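Local atomic coordinates of xylooligosaccharide oxidase (Myceliophthora thermophila, PDB entry 5L6G), a protein that oxidises the C1 hydroxyl of xylooligosaccharides and other sugars to lactones with a bicovalently bound FAD, passing the electrons to oxygen to give hydrogen peroxide. Residues Pro131-Gly136 with Val158-His163; Ala65-Val70 with Leu108-Asp113. All blocks are in the same frame, centred on the assembly; numbering follows the deposited sequence.

Contact 1 (Pro131-Gly136 with Val158-His163). With FAD (flavin-adenine dinucleotide), chain D.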
# COMPACT_ATOMS: atom_id res chain seq x y z
N PRO A 131 9.63 2.39 -12.68
CA PRO A 131 8.85 1.58 -11.77
C PRO A 131 9.56 1.17 -10.50
O PRO A 131 8.92 0.64 -9.61
CB PRO A 131 8.53 0.34 -12.62
CG PRO A 131 9.70 0.22 -13.51
CD PRO A 131 10.01 1.65 -13.88
N GLY A 132 10.88 1.35 -10.43
CA GLY A 132 11.63 1.14 -9.19
C GLY A 132 11.81 2.38 -8.36
O GLY A 132 12.56 2.34 -7.38
N ALA A 133 11.19 3.50 -8.75
CA ALA A 133 11.29 4.73 -7.95
C ALA A 133 10.54 4.54 -6.63
O ALA A 133 9.41 4.03 -6.59
CB ALA A 133 10.75 5.95 -8.72
N ARG A 134 11.17 4.98 -5.55
CA ARG A 134 10.58 4.91 -4.24
C ARG A 134 9.95 6.24 -3.91
O ARG A 134 10.30 7.27 -4.52
CB ARG A 134 11.63 4.52 -3.21
CG ARG A 134 12.25 3.16 -3.48
CD ARG A 134 13.47 2.96 -2.61
NE ARG A 134 14.22 1.77 -2.97
CZ ARG A 134 14.00 0.54 -2.49
NH1 ARG A 134 13.06 0.32 -1.58
NH2 ARG A 134 14.77 -0.46 -2.89
N LEU A 135 9.00 6.20 -2.97
CA LEU A 135 8.12 7.33 -2.74
C LEU A 135 8.89 8.58 -2.32
O LEU A 135 8.52 9.66 -2.74
CB LEU A 135 7.07 6.99 -1.69
CG LEU A 135 6.15 5.81 -2.03
CD1 LEU A 135 5.09 5.65 -0.93
CD2 LEU A 135 5.50 6.00 -3.40
N GLY A 136 9.92 8.43 -1.49
CA GLY A 136 10.70 9.56 -1.02
C GLY A 136 11.42 10.28 -2.15
O GLY A 136 11.49 11.51 -2.19
N VAL A 158 9.30 2.84 0.21
CA VAL A 158 8.30 2.08 -0.50
C VAL A 158 8.39 2.32 -2.01
O VAL A 158 8.59 3.44 -2.47
CB VAL A 158 6.90 2.39 0.01
CG1 VAL A 158 5.82 1.91 -0.95
CG2 VAL A 158 6.71 1.76 1.37
N GLY A 159 8.28 1.24 -2.78
CA GLY A 159 8.40 1.34 -4.22
C GLY A 159 7.09 1.77 -4.82
O GLY A 159 6.04 1.35 -4.38
N VAL A 160 7.15 2.61 -5.85
CA VAL A 160 5.92 3.07 -6.53
C VAL A 160 5.19 1.90 -7.20
O VAL A 160 3.96 1.92 -7.34
CB VAL A 160 6.21 4.18 -7.55
CG1 VAL A 160 6.96 3.67 -8.77
CG2 VAL A 160 4.92 4.86 -7.95
N GLY A 161 5.93 0.87 -7.55
CA GLY A 161 5.36 -0.27 -8.25
C GLY A 161 4.26 -0.96 -7.48
O GLY A 161 3.09 -1.00 -7.92
N GLY A 162 4.59 -1.51 -6.33
CA GLY A 162 3.59 -2.25 -5.56
C GLY A 162 2.59 -1.30 -4.94
O GLY A 162 1.40 -1.58 -4.82
N HIS A 163 3.09 -0.15 -4.54
CA HIS A 163 2.25 0.78 -3.83
C HIS A 163 1.11 1.29 -4.69
O HIS A 163 -0.06 1.18 -4.29
CB HIS A 163 3.13 1.92 -3.31
CG HIS A 163 2.42 2.89 -2.45
ND1 HIS A 163 2.09 2.64 -1.13
CD2 HIS A 163 2.01 4.16 -2.71
CE1 HIS A 163 1.50 3.71 -0.62
NE2 HIS A 163 1.46 4.64 -1.55
PA FAD D . 7.21 -4.99 -3.80
O1A FAD D . 8.38 -4.69 -4.70
O2A FAD D . 7.42 -6.03 -2.74
O5B FAD D . 5.92 -5.25 -4.66
C5B FAD D . 4.63 -5.53 -4.10
C4B FAD D . 3.77 -6.23 -5.13
O4B FAD D . 3.62 -5.38 -6.28
C3B FAD D . 4.39 -7.52 -5.63
O3B FAD D . 3.36 -8.42 -5.98
C2B FAD D . 5.12 -7.10 -6.88
O2B FAD D . 5.37 -8.17 -7.78
C1B FAD D . 4.18 -6.04 -7.42
N9A FAD D . 4.92 -5.08 -8.25
C8A FAD D . 5.98 -4.35 -7.92
N7A FAD D . 6.38 -3.59 -8.98
C5A FAD D . 5.53 -3.87 -9.96
C6A FAD D . 5.40 -3.45 -11.36
N6A FAD D . 6.29 -2.54 -11.80
N1A FAD D . 4.42 -4.00 -12.09
C2A FAD D . 3.54 -4.89 -11.61
N3A FAD D . 3.60 -5.33 -10.31
C4A FAD D . 4.57 -4.84 -9.49
N1 FAD D . 0.97 1.31 2.20
C2 FAD D . 0.04 2.31 2.21
O2 FAD D . -1.03 2.18 1.54
N3 FAD D . 0.26 3.46 2.91
C4 FAD D . 1.40 3.67 3.61
O4 FAD D . 1.62 4.73 4.26
C4X FAD D . 2.45 2.63 3.64
N5 FAD D . 3.62 2.76 4.33
C5X FAD D . 4.61 1.79 4.32
C6 FAD D . 5.82 1.95 5.00
C7 FAD D . 6.78 0.91 4.98
C7M FAD D . 8.06 1.12 5.74
C8 FAD D . 6.54 -0.34 4.19
C8M FAD D . 7.59 -1.45 4.09
C9 FAD D . 5.33 -0.47 3.52
C9A FAD D . 4.35 0.53 3.56
N10 FAD D . 3.10 0.41 2.89
C10 FAD D . 2.13 1.41 2.89
C1' FAD D . 2.76 -0.78 2.13
C2' FAD D . 3.12 -0.67 0.68
O2' FAD D . 2.12 0.15 0.06
C3' FAD D . 3.04 -2.07 0.11
O3' FAD D . 3.91 -2.97 0.81
C4' FAD D . 3.43 -2.01 -1.37
O4' FAD D . 2.73 -3.04 -2.08
C5' FAD D . 4.93 -2.15 -1.50
O5' FAD D . 5.34 -1.74 -2.80
P FAD D . 6.80 -2.12 -3.26
O1P FAD D . 7.01 -1.80 -4.70
O2P FAD D . 7.79 -1.58 -2.29
O3P FAD D . 6.81 -3.69 -2.94
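A133 and L135 bind the backbone of V158-H163 through two hydrogen bonds on either side of R134, whose backbone is bridged to that of G159. V160 N donates to A133 O at 2.8 Å, and L135 N donates to V158 O at 2.8 Å; V158 O also takes a CA-H...O contact from R134. The guanidinium of R134 points elsewhere, bonding through NH1 to G157 O and G92 O.

Apolar packing centres on L135. Its side chain runs beside that of V158, CD1 to V158 CG1 3.8 Å, and the same methyl sits over one face of the H163 imidazole, 3.9 Å from the ring centroid and 12° off the normal, a CH-pi contact. A looser apolar pair is A133 CB with V160 CG1, at 4.4 Å.

A second set of polar contacts goes to FAD. G159 N donates to O2P and G162 N to O1P, two oxygens of one phosphate. With CG anti to its backbone N (chi1 -175°), H163 brings ND1 to 2.8 Å from the ribityl O2', while NE2 bonds to G153 N, so both ring nitrogens fix its rotation. An alanine here would probably leave O2' and G153 N without this partner and open a gap beneath L135 CD1.

G159 and R134 each immediately precede a helix, 160-165 and 135-146 respectively. V160 reaches I138 on the latter and F223 and F225 on strand 219-229, which places this phosphate-binding turn between that strand and the cofactor.

Contact 2 (Ala65-Val70 with Leu108-Asp113)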
# COMPACT_ATOMS: atom_id res chain seq x y z
N ALA A 65 16.94 -10.67 -12.29
CA ALA A 65 17.22 -9.81 -13.42
C ALA A 65 17.30 -8.39 -12.88
O ALA A 65 16.56 -8.02 -11.98
CB ALA A 65 16.13 -9.93 -14.48
N LYS A 66 18.20 -7.60 -13.45
CA LYS A 66 18.48 -6.27 -12.98
C LYS A 66 18.30 -5.28 -14.15
O LYS A 66 19.25 -4.69 -14.63
CB LYS A 66 19.91 -6.30 -12.44
CG LYS A 66 20.36 -5.07 -11.71
CD LYS A 66 21.77 -5.28 -11.15
CE LYS A 66 22.84 -5.41 -12.22
NZ LYS A 66 24.19 -5.36 -11.60
N PRO A 67 17.06 -5.13 -14.63
CA PRO A 67 16.86 -4.34 -15.85
C PRO A 67 17.22 -2.86 -15.68
O PRO A 67 17.00 -2.30 -14.62
CB PRO A 67 15.36 -4.47 -16.12
CG PRO A 67 14.77 -4.81 -14.80
CD PRO A 67 15.80 -5.72 -14.18
N ALA A 68 17.79 -2.29 -16.74
CA ALA A 68 17.95 -0.83 -16.89
C ALA A 68 16.98 -0.23 -17.90
O ALA A 68 16.91 0.99 -18.04
CB ALA A 68 19.37 -0.50 -17.31
N THR A 69 16.24 -1.07 -18.62
CA THR A 69 15.27 -0.57 -19.58
C THR A 69 14.16 -1.56 -19.79
O THR A 69 14.27 -2.74 -19.48
CB THR A 69 15.93 -0.30 -20.94
OG1 THR A 69 14.91 -0.16 -21.94
CG2 THR A 69 16.86 -1.45 -21.31
N VAL A 70 13.07 -1.06 -20.36
CA VAL A 70 11.91 -1.88 -20.68
C VAL A 70 12.32 -3.10 -21.52
O VAL A 70 11.77 -4.17 -21.31
CB VAL A 70 10.79 -1.08 -21.39
CG1 VAL A 70 11.28 -0.48 -22.65
CG2 VAL A 70 9.59 -1.96 -21.70
N LEU A 108 11.82 -16.15 -10.95
CA LEU A 108 12.66 -15.08 -11.47
C LEU A 108 12.17 -13.79 -10.84
O LEU A 108 10.99 -13.48 -10.94
CB LEU A 108 12.53 -14.97 -12.98
CG LEU A 108 13.17 -13.73 -13.60
CD1 LEU A 108 14.67 -13.75 -13.39
CD2 LEU A 108 12.83 -13.66 -15.08
N VAL A 109 13.06 -13.06 -10.23
CA VAL A 109 12.73 -11.76 -9.69
C VAL A 109 13.28 -10.72 -10.63
O VAL A 109 14.47 -10.71 -10.94
CB VAL A 109 13.30 -11.58 -8.27
CG1 VAL A 109 13.11 -10.14 -7.82
CG2 VAL A 109 12.60 -12.54 -7.33
N VAL A 110 12.39 -9.86 -11.10
CA VAL A 110 12.77 -8.76 -11.98
C VAL A 110 12.91 -7.56 -11.08
O VAL A 110 11.94 -6.90 -10.74
CB VAL A 110 11.73 -8.56 -13.09
CG1 VAL A 110 12.14 -7.43 -14.04
CG2 VAL A 110 11.55 -9.89 -13.83
N GLU A 111 14.14 -7.36 -10.63
CA GLU A 111 14.46 -6.31 -9.69
C GLU A 111 14.56 -4.97 -10.42
O GLU A 111 15.42 -4.81 -11.27
CB GLU A 111 15.80 -6.62 -9.01
CG GLU A 111 16.34 -5.49 -8.17
CD GLU A 111 15.47 -5.23 -6.97
OE1 GLU A 111 15.32 -6.16 -6.14
OE2 GLU A 111 14.94 -4.12 -6.83
N LEU A 112 13.71 -4.02 -10.03
CA LEU A 112 13.48 -2.79 -10.77
C LEU A 112 14.15 -1.58 -10.16
O LEU A 112 14.00 -0.47 -10.68
CB LEU A 112 11.97 -2.52 -10.84
CG LEU A 112 11.14 -3.61 -11.52
CD1 LEU A 112 9.68 -3.21 -11.45
CD2 LEU A 112 11.54 -3.79 -12.98
N ASP A 113 14.93 -1.78 -9.10
CA ASP A 113 15.48 -0.68 -8.31
C ASP A 113 16.58 0.12 -8.99
O ASP A 113 16.92 1.19 -8.52
CB ASP A 113 15.95 -1.16 -6.93
CG ASP A 113 17.25 -1.95 -6.97
OD1 ASP A 113 17.63 -2.49 -8.02
OD2 ASP A 113 17.92 -2.06 -5.92
O HOH W 1 16.62 -2.51 -11.88
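P67 packs against V110 and L112 at the apolar centre, its ring atom CG touching one branch of each. V110 CG1 lies 3.8 Å from P67 CG, the two side chains crossing at about a right angle; CG1 stands anti to the backbone N (chi1 -179°), which turns this branch onto the proline ring. Although L112 leaves the backbone away from 65-70, its CD2 branch turns back to P67 CG, equally close. The L112 side chain thus meets the proline at one end while also touching FAD. A65 extends the apolar surface in the other direction along the strand, its CB 4.2 Å from L108 CD1, and helix 70-83 covers this side with I73 against P67, A76 against A65 and A80 against L108.

Outward from this centre the backbones pair. A65 N donates to V109 O and A65 O accepts from E111 N, both at 2.8 Å, so one residue makes two bonds to the residues flanking V110, the pattern of a parallel bridge. Beyond A65 the two chains diverge: P67 has no N-H to give, and its CD instead rests 3.1 Å from E111 O. A water links them, donating to both P67 O and E111 O, the latter at 2.7 Å.

At the polar edge, the side chain of E111 bends at chi2 (67°) and its OE2 accepts a long bond from D113 N through the anti lone pair, 3.3 Å, while OE1 forms a salt bridge with K90 on strand 87-90.

Strands 63-65, 108-111 and 87-90 are the parallel members of a small mixed sheet edged by antiparallel 38-39. Helix 70-83 links 63-65 to 87-90 in a beta-alpha-beta crossover, with 108-111 between them, as in the alpha/beta part of PCMH-type FAD-binding domains.

How the contacts relate
Both contacts belong to the FAD-binding domain, their centres 14 Å apart, and follow one another along the chain. They touch in space through L112 and the P131-G132 turn: L112 CD1 packs 3.9 Å from P131 CB, and L112 CB lies 4.0 Å from G132 CA. L112 and P131 both border the FAD pocket, P131 CB lying 3.7 Å from the adenine amino nitrogen N6A. Residues of 158-163 touch the cofactor from adenine (G161) to flavin (V158). Contact 1 therefore lies nearer the substrate, with the V158 side chain about 7 Å from bound xylose by nearest atoms, whereas contact 2 brings the small mixed sheet, through L112, to the adenine end.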